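Local coordinates for protein EreC (Klebsiella pneumoniae, PDB 6XCQ) that probably inactivates macrolide antibiotics such as erythromycin by hydrolysing the ester of their lactone ring, a route to macrolide resistance, at residues Asn308-Thr313 against Glu336-Ile341; Gly276-Arg281 against Leu321-Met326; Ser108-Ser113 against Val135-Lys140. The protein carries 1 engineered substitution. All coordinates share one frame; numbering follows the deposited sequence. Where two conformers were deposited one is given.

Contact 1 of 3, residues Asn308-Thr313 against Glu336-Ile341; sequences NNLQKT and EDYRAI. Engineered in segment 308-313: Asn309 (natural residue His).
Tyr338 has CG anti to its own backbone nitrogen (chi1 173°), which carries the ring out from strand 338-345 towards the end of helix 307-310, while Lys312 bends at chi3 (-71°) as its chain slides past that ring in the opposite direction. The phenol reaches the backbone of Leu310: Tyr338 OH donates to Leu310 O over 2.7 Å, lying in the carbonyl plane on a lone pair. It is the hydrogen bond that joins the two segments directly. Leu310 packs round the same hydroxyl, crossing the tyrosine at about a right angle, with Leu310 CB 3.4 Å and Leu310 CD2 3.6 Å from Tyr338 OH. Beyond it, the methyl of Ala340 sits against the helix end, Ala340 CB being 3.5 Å from Leu310 O. Lys312 comes to the ring edge with its aliphatic part, Lys312 CG lying 3.6 Å from Tyr338 CE2. Its ammonium forms a salt bridge with Asp422, whose carboxylate also accepts from the Ala340 backbone nitrogen. A water that donates to Tyr338 O is a weak further partner of Lys312 NZ. The buried phenol and the Leu310 carbonyl thus satisfy each other where the helix ends; separately, at the partly exposed lysine, Asp422 probably balances the ammonium's charge.

Contact 2 of 3, residues Gly276-Arg281 against Leu321-Met326; sequences GDTSVR and LTAVPM
Thr322 makes the first crossing, and it does so with its backbone: the carbonyl oxygen Thr322 O lies 3.2 Å from Gly276 CA, in a CA-H...O contact. Gly276 has a positive phi (88°), a backbone shape in which a side chain would press on the preceding carbonyl oxygen. Glu320, one residue before the segment, reinforces the meeting by accepting from the backbone nitrogens of Gly276 and Thr278. Ala323 follows, its methyl set close against a hydroxyl, with Ala323 CB 3.2 Å from Thr278 OG1; on the strand side its backbone pairs with Val315, closing the small antiparallel hairpin of strands 315-317 and 320-323. The hairpin thus lies against the type I beta turn from Gly276 to Ser279, from which helix 279-295 sets out. Val324 then supplies the direct hydrogen bond of the contact. Val324 N gives its hydrogen almost straight, at 170°, to Ser279 OG over 2.9 Å. Ser279 holds that oxygen anti to its carbonyl carbon, beside its backbone nitrogen (chi1 -41°), where it can also donate to Gly276 O over 2.8 Å. The serine hydroxyl accordingly relays between the edge of the hairpin and the turn, and Gly276 O takes a second hydrogen from Ser279 N. The side chain of Val324 leans over the same serine, Val324 CB coming within 4.0 Å of Ser279 CB. Its carbonyl is tied across by a water that donates both to Val324 O and to Ser279 O. Past the strand, Pro325 takes the N-cap position of helix 326-330. Met326 opens that helix, giving its backbone hydrogen to the carboxylate of Asp282 and resting its side chain on Met285 and Ala286 of helix 279-295.

Contact 3 of 3, residues Ser108-Ser113 against Val135-Lys140; sequences SEYLNS and VLIWIK
Tyr110 and Lys140 make the tight part of this helix-helix contact. Lys140 runs fully extended from helix 126-146 and lays its chain over one face of the phenol, Lys140 CD standing 3.7 Å from the Tyr110 ring centroid in a CH-pi contact offset toward the rim. The ring's in-plane edge meets the backbone of the other helix, with Tyr110 CE2 3.7 Å from Leu136 O, and its hydroxyl end abuts it too, Tyr110 OH lying 3.4 Å from Ile137 CA, near the ring plane. Beside it Leu111 CD2 touches both Ile139 CG2 and Lys140 CB at 3.7 Å. The axes of segments 108-112 and 135-140 approach to 9.8 Å at 40°. The margins are wetter. The Ile137 side chain is exposed, and a water that donates to Ile137 O lies near the Tyr110 hydroxyl. Another water sits between Leu111 O and Lys140 O. Past the ring, Lys140 NZ reaches the C-terminal end of helix 101-112, where it gives a weak hydrogen bond of 3.2 Å to Tyr110 O, a carbonyl already taking bonds from Ser113 N and Ser113 OG. One lysine so serves two chemistries: its methylenes cover an aromatic face, and its ammonium probably profits from the negative pole of a helix end.

How the contacts relate
Contacts 1 and 2 interlock: their centres are 14 Å apart, their segments alternate along the chain, and Pro325 packs against the backbone of 308-313, with Pro325 CG 3.2 Å from Thr313 O. Asp282 joins them further, accepting from Met326 N and from the engineered Asn309, a histidine in the natural protein. Arg281 touches Asn309 too and makes salt bridges to Glu98 and Asp156. This polar cluster of Asn309, Asp282, Arg281 and Glu98 probably lies at or near the active site. Contact 3 stands apart, its centre 26 Å from that of contact 1 and 31 Å from that of contact 2, on the far side of the chain's centre from the latter.

Contact 1 of 3, residues Asn308-Thr313 against Glu336-Ile341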
loop_
_atom_site.group_PDB
_atom_site.type_symbol
_atom_site.label_atom_id
_atom_site.label_comp_id
_atom_site.label_asym_id
_atom_site.label_seq_id
_atom_site.Cartn_x
_atom_site.Cartn_y
_atom_site.Cartn_z
ATOM N N ASN A 308 -8.844 0.747 3.673
ATOM C CA ASN A 308 -9.573 -0.153 2.786
ATOM C C ASN A 308 -8.718 -1.332 2.319
ATOM O O ASN A 308 -9.277 -2.370 1.951
ATOM C CB ASN A 308 -10.094 0.602 1.561
ATOM C CG ASN A 308 -11.116 1.674 1.917
ATOM O OD1 ASN A 308 -11.441 1.880 3.077
ATOM N ND2 ASN A 308 -11.609 2.368 0.910
ATOM N N ASN A 309 -7.389 -1.200 2.302
ATOM C CA ASN A 309 -6.567 -2.344 1.911
ATOM C C ASN A 309 -6.258 -3.247 3.102
ATOM O O ASN A 309 -6.193 -4.470 2.948
ATOM C CB ASN A 309 -5.234 -1.906 1.279
ATOM C CG ASN A 309 -5.407 -1.008 0.070
ATOM O OD1 ASN A 309 -5.013 0.155 0.097
ATOM N ND2 ASN A 309 -5.953 -1.556 -1.009
ATOM N N LEU A 310 -6.054 -2.663 4.281
ATOM C CA LEU A 310 -5.700 -3.437 5.462
ATOM C C LEU A 310 -6.888 -4.177 6.059
ATOM O O LEU A 310 -6.683 -5.150 6.798
ATOM C CB LEU A 310 -5.107 -2.520 6.534
ATOM C CG LEU A 310 -3.830 -1.736 6.220
ATOM C CD1 LEU A 310 -3.485 -0.899 7.432
ATOM C CD2 LEU A 310 -2.686 -2.665 5.903
ATOM N N GLN A 311 -8.106 -3.709 5.784
ATOM C CA GLN A 311 -9.327 -4.280 6.350
ATOM C C GLN A 311 -9.369 -5.787 6.129
ATOM O O GLN A 311 -8.919 -6.281 5.097
ATOM C CB GLN A 311 -10.537 -3.614 5.682
ATOM C CG GLN A 311 -11.885 -3.932 6.302
ATOM C CD GLN A 311 -12.980 -3.020 5.790
ATOM O OE1 GLN A 311 -12.827 -1.792 5.744
ATOM N NE2 GLN A 311 -14.092 -3.616 5.395
ATOM N N LYS A 312 -9.881 -6.533 7.112
ATOM C CA LYS A 312 -9.852 -7.993 7.007
ATOM C C LYS A 312 -11.181 -8.589 6.558
ATOM O O LYS A 312 -11.284 -9.808 6.428
ATOM C CB LYS A 312 -9.413 -8.611 8.344
ATOM C CG LYS A 312 -8.049 -8.091 8.822
ATOM C CD LYS A 312 -7.521 -8.808 10.071
ATOM C CE LYS A 312 -8.304 -8.466 11.319
ATOM N NZ LYS A 312 -7.597 -8.967 12.551
ATOM N N THR A 313 -12.186 -7.764 6.302
ATOM C CA THR A 313 -13.504 -8.193 5.842
ATOM C C THR A 313 -13.802 -7.499 4.517
ATOM O O THR A 313 -13.117 -6.518 4.178
ATOM C CB THR A 313 -14.564 -7.835 6.883
ATOM O OG1 THR A 313 -14.571 -6.409 7.046
ATOM C CG2 THR A 313 -14.281 -8.540 8.223
ATOM N N GLU A 336 -1.817 -16.936 11.876
ATOM C CA GLU A 336 -2.635 -15.930 12.566
ATOM C C GLU A 336 -1.782 -14.794 13.136
ATOM O O GLU A 336 -1.961 -14.349 14.273
ATOM C CB GLU A 336 -3.485 -16.590 13.652
ATOM C CG GLU A 336 -4.485 -17.577 13.090
ATOM C CD GLU A 336 -5.387 -18.169 14.154
ATOM O OE1 GLU A 336 -5.642 -17.483 15.162
ATOM O OE2 GLU A 336 -5.841 -19.323 13.982
ATOM N N ASP A 337 -0.850 -14.302 12.309
ATOM C CA ASP A 337 0.132 -13.304 12.720
ATOM C C ASP A 337 -0.020 -11.973 11.970
ATOM O O ASP A 337 0.944 -11.210 11.876
ATOM C CB ASP A 337 1.542 -13.863 12.525
ATOM C CG ASP A 337 1.817 -14.252 11.085
ATOM O OD1 ASP A 337 0.918 -14.062 10.243
ATOM O OD2 ASP A 337 2.929 -14.745 10.784
ATOM N N TYR A 338 -1.198 -11.696 11.416
ATOM C CA TYR A 338 -1.506 -10.415 10.792
ATOM C C TYR A 338 -2.380 -9.590 11.723
ATOM O O TYR A 338 -3.358 -10.105 12.275
ATOM C CB TYR A 338 -2.231 -10.609 9.457
ATOM C CG TYR A 338 -2.723 -9.312 8.843
ATOM C CD1 TYR A 338 -1.829 -8.331 8.442
ATOM C CD2 TYR A 338 -4.080 -9.079 8.648
ATOM C CE1 TYR A 338 -2.284 -7.133 7.866
ATOM C CE2 TYR A 338 -4.535 -7.900 8.071
ATOM C CZ TYR A 338 -3.635 -6.934 7.687
ATOM O OH TYR A 338 -4.094 -5.752 7.136
ATOM N N ARG A 339 -2.039 -8.306 11.881
ATOM C CA ARG A 339 -2.863 -7.356 12.626
ATOM C C ARG A 339 -3.059 -6.102 11.787
ATOM O O ARG A 339 -2.150 -5.696 11.058
ATOM C CB ARG A 339 -2.220 -6.974 13.973
ATOM C CG ARG A 339 -1.746 -8.154 14.828
ATOM C CD ARG A 339 -2.882 -8.944 15.483
ATOM N NE ARG A 339 -2.296 -9.963 16.358
ATOM C CZ ARG A 339 -2.097 -11.241 16.024
ATOM N NH1 ARG A 339 -2.476 -11.699 14.834
ATOM N NH2 ARG A 339 -1.515 -12.068 16.885
ATOM N N ALA A 340 -4.242 -5.483 11.898
ATOM C CA ALA A 340 -4.600 -4.303 11.109
ATOM C C ALA A 340 -5.063 -3.182 12.034
ATOM O O ALA A 340 -6.033 -3.351 12.779
ATOM C CB ALA A 340 -5.708 -4.631 10.102
ATOM N N ILE A 341 -4.405 -2.034 11.959
ATOM C CA ILE A 341 -4.783 -0.871 12.751
ATOM C C ILE A 341 -5.314 0.193 11.790
ATOM O O ILE A 341 -4.562 0.737 10.970
ATOM C CB ILE A 341 -3.613 -0.344 13.589
ATOM C CG1 ILE A 341 -2.948 -1.505 14.352
ATOM C CG2 ILE A 341 -4.112 0.753 14.539
ATOM C CD1 ILE A 341 -1.805 -1.100 15.255
HETATM O O HOH W 1 -5.600 -11.490 11.424
#

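Contact 2 of 3, residues Gly276-Arg281 against Leu321-Met326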
loop_
_atom_site.group_PDB
_atom_site.type_symbol
_atom_site.label_atom_id
_atom_site.label_comp_id
_atom_site.label_asym_id
_atom_site.label_seq_id
_atom_site.Cartn_x
_atom_site.Cartn_y
_atom_site.Cartn_z
ATOM N N GLY A 276 -16.585 -7.156 -7.683
ATOM C CA GLY A 276 -15.477 -7.933 -7.168
ATOM C C GLY A 276 -14.176 -7.815 -7.939
ATOM O O GLY A 276 -13.131 -8.223 -7.416
ATOM N N ASP A 277 -14.189 -7.259 -9.159
ATOM C CA ASP A 277 -12.966 -7.235 -9.960
ATOM C C ASP A 277 -11.858 -6.428 -9.292
ATOM O O ASP A 277 -10.675 -6.749 -9.460
ATOM C CB ASP A 277 -13.246 -6.694 -11.364
ATOM C CG ASP A 277 -13.440 -7.809 -12.400
ATOM O OD1 ASP A 277 -13.393 -9.014 -12.034
ATOM O OD2 ASP A 277 -13.627 -7.477 -13.593
ATOM N N THR A 278 -12.205 -5.410 -8.494
ATOM C CA THR A 278 -11.156 -4.619 -7.852
ATOM C C THR A 278 -10.432 -5.367 -6.729
ATOM O O THR A 278 -9.554 -4.778 -6.089
ATOM C CB THR A 278 -11.721 -3.296 -7.323
ATOM O OG1 THR A 278 -12.710 -3.561 -6.323
ATOM C CG2 THR A 278 -12.359 -2.493 -8.459
ATOM N N SER A 279 -10.739 -6.642 -6.481
ATOM C CA SER A 279 -9.940 -7.443 -5.559
ATOM C C SER A 279 -8.601 -7.880 -6.150
ATOM O O SER A 279 -7.742 -8.372 -5.408
ATOM C CB SER A 279 -10.705 -8.705 -5.139
ATOM O OG SER A 279 -12.069 -8.431 -4.887
ATOM N N VAL A 280 -8.393 -7.714 -7.456
ATOM C CA VAL A 280 -7.257 -8.375 -8.098
ATOM C C VAL A 280 -5.944 -7.738 -7.661
ATOM O O VAL A 280 -4.992 -8.435 -7.292
ATOM C CB VAL A 280 -7.425 -8.359 -9.628
ATOM C CG1 VAL A 280 -6.100 -8.623 -10.305
ATOM C CG2 VAL A 280 -8.450 -9.409 -10.051
ATOM N N ARG A 281 -5.862 -6.407 -7.693
ATOM C CA ARG A 281 -4.648 -5.753 -7.205
ATOM C C ARG A 281 -4.384 -6.071 -5.734
ATOM O O ARG A 281 -3.240 -6.344 -5.353
ATOM C CB ARG A 281 -4.732 -4.241 -7.407
ATOM C CG ARG A 281 -3.531 -3.515 -6.826
ATOM C CD ARG A 281 -3.648 -2.013 -6.887
ATOM N NE ARG A 281 -2.917 -1.397 -5.779
ATOM C CZ ARG A 281 -3.481 -0.891 -4.683
ATOM N NH1 ARG A 281 -4.806 -0.894 -4.538
ATOM N NH2 ARG A 281 -2.711 -0.358 -3.740
ATOM N N LEU A 321 -19.227 -2.585 -5.307
ATOM C CA LEU A 321 -20.220 -3.117 -4.380
ATOM C C LEU A 321 -19.589 -4.017 -3.328
ATOM O O LEU A 321 -20.059 -4.058 -2.186
ATOM C CB LEU A 321 -21.297 -3.888 -5.137
ATOM C CG LEU A 321 -22.356 -3.062 -5.855
ATOM C CD1 LEU A 321 -23.457 -3.985 -6.319
ATOM C CD2 LEU A 321 -22.903 -1.985 -4.936
ATOM N N THR A 322 -18.541 -4.754 -3.691
ATOM C CA THR A 322 -17.864 -5.614 -2.736
ATOM C C THR A 322 -16.525 -5.990 -3.338
ATOM O O THR A 322 -16.474 -6.489 -4.467
ATOM C CB THR A 322 -18.687 -6.879 -2.422
ATOM O OG1 THR A 322 -19.909 -6.527 -1.763
ATOM C CG2 THR A 322 -17.901 -7.837 -1.532
ATOM N N ALA A 323 -15.436 -5.712 -2.629
ATOM C CA ALA A 323 -14.128 -6.232 -3.009
ATOM C C ALA A 323 -13.490 -6.897 -1.801
ATOM O O ALA A 323 -13.784 -6.568 -0.643
ATOM C CB ALA A 323 -13.196 -5.157 -3.555
ATOM N N VAL A 324 -12.641 -7.870 -2.088
ATOM C CA VAL A 324 -11.872 -8.562 -1.063
ATOM C C VAL A 324 -10.577 -7.777 -0.867
ATOM O O VAL A 324 -9.829 -7.600 -1.838
ATOM C CB VAL A 324 -11.588 -10.006 -1.483
ATOM C CG1 VAL A 324 -10.677 -10.681 -0.476
ATOM C CG2 VAL A 324 -12.893 -10.769 -1.637
ATOM N N PRO A 325 -10.309 -7.250 0.321
ATOM C CA PRO A 325 -9.080 -6.476 0.527
ATOM C C PRO A 325 -7.891 -7.380 0.790
ATOM O O PRO A 325 -8.033 -8.542 1.164
ATOM C CB PRO A 325 -9.390 -5.639 1.774
ATOM C CG PRO A 325 -10.364 -6.500 2.527
ATOM C CD PRO A 325 -11.158 -7.277 1.524
ATOM N N MET A 326 -6.700 -6.796 0.618
ATOM C CA MET A 326 -5.462 -7.489 0.965
ATOM C C MET A 326 -5.527 -8.092 2.370
ATOM O O MET A 326 -5.155 -9.250 2.582
ATOM C CB MET A 326 -4.283 -6.522 0.851
ATOM C CG MET A 326 -2.970 -7.085 1.393
ATOM S SD MET A 326 -1.680 -5.830 1.589
ATOM C CE MET A 326 -2.353 -4.823 2.911
HETATM O O HOH W 2 -8.084 -9.454 -2.806
#

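Contact 3 of 3, residues Ser108-Ser113 against Val135-Lys140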
loop_
_atom_site.group_PDB
_atom_site.type_symbol
_atom_site.label_atom_id
_atom_site.label_comp_id
_atom_site.label_asym_id
_atom_site.label_seq_id
_atom_site.Cartn_x
_atom_site.Cartn_y
_atom_site.Cartn_z
ATOM N N SER A 108 14.960 2.809 -1.245
ATOM C CA SER A 108 15.992 2.284 -0.358
ATOM C C SER A 108 17.317 2.998 -0.579
ATOM O O SER A 108 18.037 3.295 0.383
ATOM C CB SER A 108 16.180 0.786 -0.577
ATOM O OG SER A 108 15.116 0.058 -0.013
ATOM N N GLU A 109 17.671 3.246 -1.844
ATOM C CA GLU A 109 18.837 4.073 -2.141
ATOM C C GLU A 109 18.744 5.419 -1.439
ATOM O O GLU A 109 19.737 5.923 -0.905
ATOM C CB GLU A 109 18.945 4.312 -3.642
ATOM C CG GLU A 109 19.520 3.196 -4.468
ATOM C CD GLU A 109 19.700 3.646 -5.897
ATOM O OE1 GLU A 109 20.680 4.377 -6.162
ATOM O OE2 GLU A 109 18.838 3.313 -6.743
ATOM N N TYR A 110 17.560 6.034 -1.466
ATOM C CA TYR A 110 17.368 7.298 -0.772
ATOM C C TYR A 110 17.674 7.157 0.712
ATOM O O TYR A 110 18.444 7.940 1.276
ATOM C CB TYR A 110 15.937 7.791 -0.980
ATOM C CG TYR A 110 15.513 8.870 -0.008
ATOM C CD1 TYR A 110 16.029 10.167 -0.114
ATOM C CD2 TYR A 110 14.594 8.601 1.004
ATOM C CE1 TYR A 110 15.634 11.174 0.771
ATOM C CE2 TYR A 110 14.184 9.604 1.891
ATOM C CZ TYR A 110 14.711 10.887 1.767
ATOM O OH TYR A 110 14.324 11.887 2.635
ATOM N N LEU A 111 17.069 6.162 1.365
ATOM C CA LEU A 111 17.258 6.013 2.806
ATOM C C LEU A 111 18.730 5.880 3.168
ATOM O O LEU A 111 19.195 6.494 4.135
ATOM C CB LEU A 111 16.483 4.805 3.320
ATOM C CG LEU A 111 14.963 4.976 3.324
ATOM C CD1 LEU A 111 14.306 3.755 3.953
ATOM C CD2 LEU A 111 14.558 6.261 4.044
ATOM N N ASN A 112 19.482 5.095 2.390
ATOM C CA ASN A 112 20.865 4.777 2.715
ATOM C C ASN A 112 21.848 5.837 2.247
ATOM O O ASN A 112 23.010 5.803 2.662
ATOM C CB ASN A 112 21.234 3.419 2.111
ATOM C CG ASN A 112 20.403 2.291 2.683
ATOM O OD1 ASN A 112 20.331 2.117 3.897
ATOM N ND2 ASN A 112 19.756 1.522 1.810
ATOM N N SER A 113 21.415 6.774 1.413
ATOM C CA SER A 113 22.319 7.769 0.859
ATOM C C SER A 113 22.694 8.817 1.906
ATOM O O SER A 113 22.043 8.958 2.945
ATOM C CB SER A 113 21.668 8.457 -0.334
ATOM O OG SER A 113 20.689 9.370 0.132
ATOM N N VAL A 135 6.454 10.726 5.521
ATOM C CA VAL A 135 6.965 9.638 6.353
ATOM C C VAL A 135 8.366 9.236 5.912
ATOM O O VAL A 135 9.236 8.945 6.744
ATOM C CB VAL A 135 6.000 8.435 6.321
ATOM C CG1 VAL A 135 6.632 7.221 6.982
ATOM C CG2 VAL A 135 4.693 8.771 7.013
ATOM N N LEU A 136 8.614 9.220 4.600
ATOM C CA LEU A 136 9.918 8.769 4.107
ATOM C C LEU A 136 11.036 9.711 4.546
ATOM O O LEU A 136 12.109 9.258 4.970
ATOM C CB LEU A 136 9.891 8.655 2.582
ATOM C CG LEU A 136 9.170 7.429 2.040
ATOM C CD1 LEU A 136 8.895 7.606 0.541
ATOM C CD2 LEU A 136 10.020 6.218 2.298
ATOM N N ILE A 137 10.796 11.023 4.458
ATOM C CA ILE A 137 11.781 12.002 4.915
ATOM C C ILE A 137 12.038 11.831 6.404
ATOM O O ILE A 137 13.186 11.887 6.864
ATOM C CB ILE A 137 11.319 13.434 4.588
ATOM C CG1 ILE A 137 11.215 13.650 3.081
ATOM C CG2 ILE A 137 12.280 14.461 5.199
ATOM C CD1 ILE A 137 10.338 14.876 2.729
ATOM N N TRP A 138 10.976 11.603 7.181
ATOM C CA TRP A 138 11.156 11.348 8.605
ATOM C C TRP A 138 11.937 10.055 8.847
ATOM O O TRP A 138 12.872 10.026 9.654
ATOM C CB TRP A 138 9.795 11.302 9.313
ATOM C CG TRP A 138 9.959 10.858 10.719
ATOM C CD1 TRP A 138 10.317 11.632 11.788
ATOM C CD2 TRP A 138 9.817 9.529 11.213
ATOM N NE1 TRP A 138 10.394 10.859 12.924
ATOM C CE2 TRP A 138 10.088 9.565 12.598
ATOM C CE3 TRP A 138 9.484 8.306 10.623
ATOM C CZ2 TRP A 138 10.042 8.431 13.390
ATOM C CZ3 TRP A 138 9.428 7.191 11.413
ATOM C CH2 TRP A 138 9.706 7.255 12.784
ATOM N N ILE A 139 11.575 8.978 8.143
ATOM C CA ILE A 139 12.237 7.685 8.332
ATOM C C ILE A 139 13.748 7.819 8.149
ATOM O O ILE A 139 14.541 7.299 8.945
ATOM C CB ILE A 139 11.662 6.638 7.361
ATOM C CG1 ILE A 139 10.348 6.054 7.877
ATOM C CG2 ILE A 139 12.666 5.512 7.121
ATOM C CD1 ILE A 139 9.686 5.121 6.862
ATOM N N LYS A 140 14.164 8.516 7.093
ATOM C CA LYS A 140 15.594 8.654 6.826
ATOM C C LYS A 140 16.306 9.337 7.990
ATOM O O LYS A 140 17.359 8.874 8.439
ATOM C CB LYS A 140 15.813 9.424 5.522
ATOM C CG LYS A 140 17.278 9.673 5.166
ATOM C CD LYS A 140 17.420 10.330 3.794
ATOM C CE LYS A 140 18.919 10.461 3.362
ATOM N NZ LYS A 140 19.012 10.995 1.963
HETATM O O HOH W 3 15.398 12.915 5.558
HETATM O O HOH W 4 18.933 6.916 7.028
#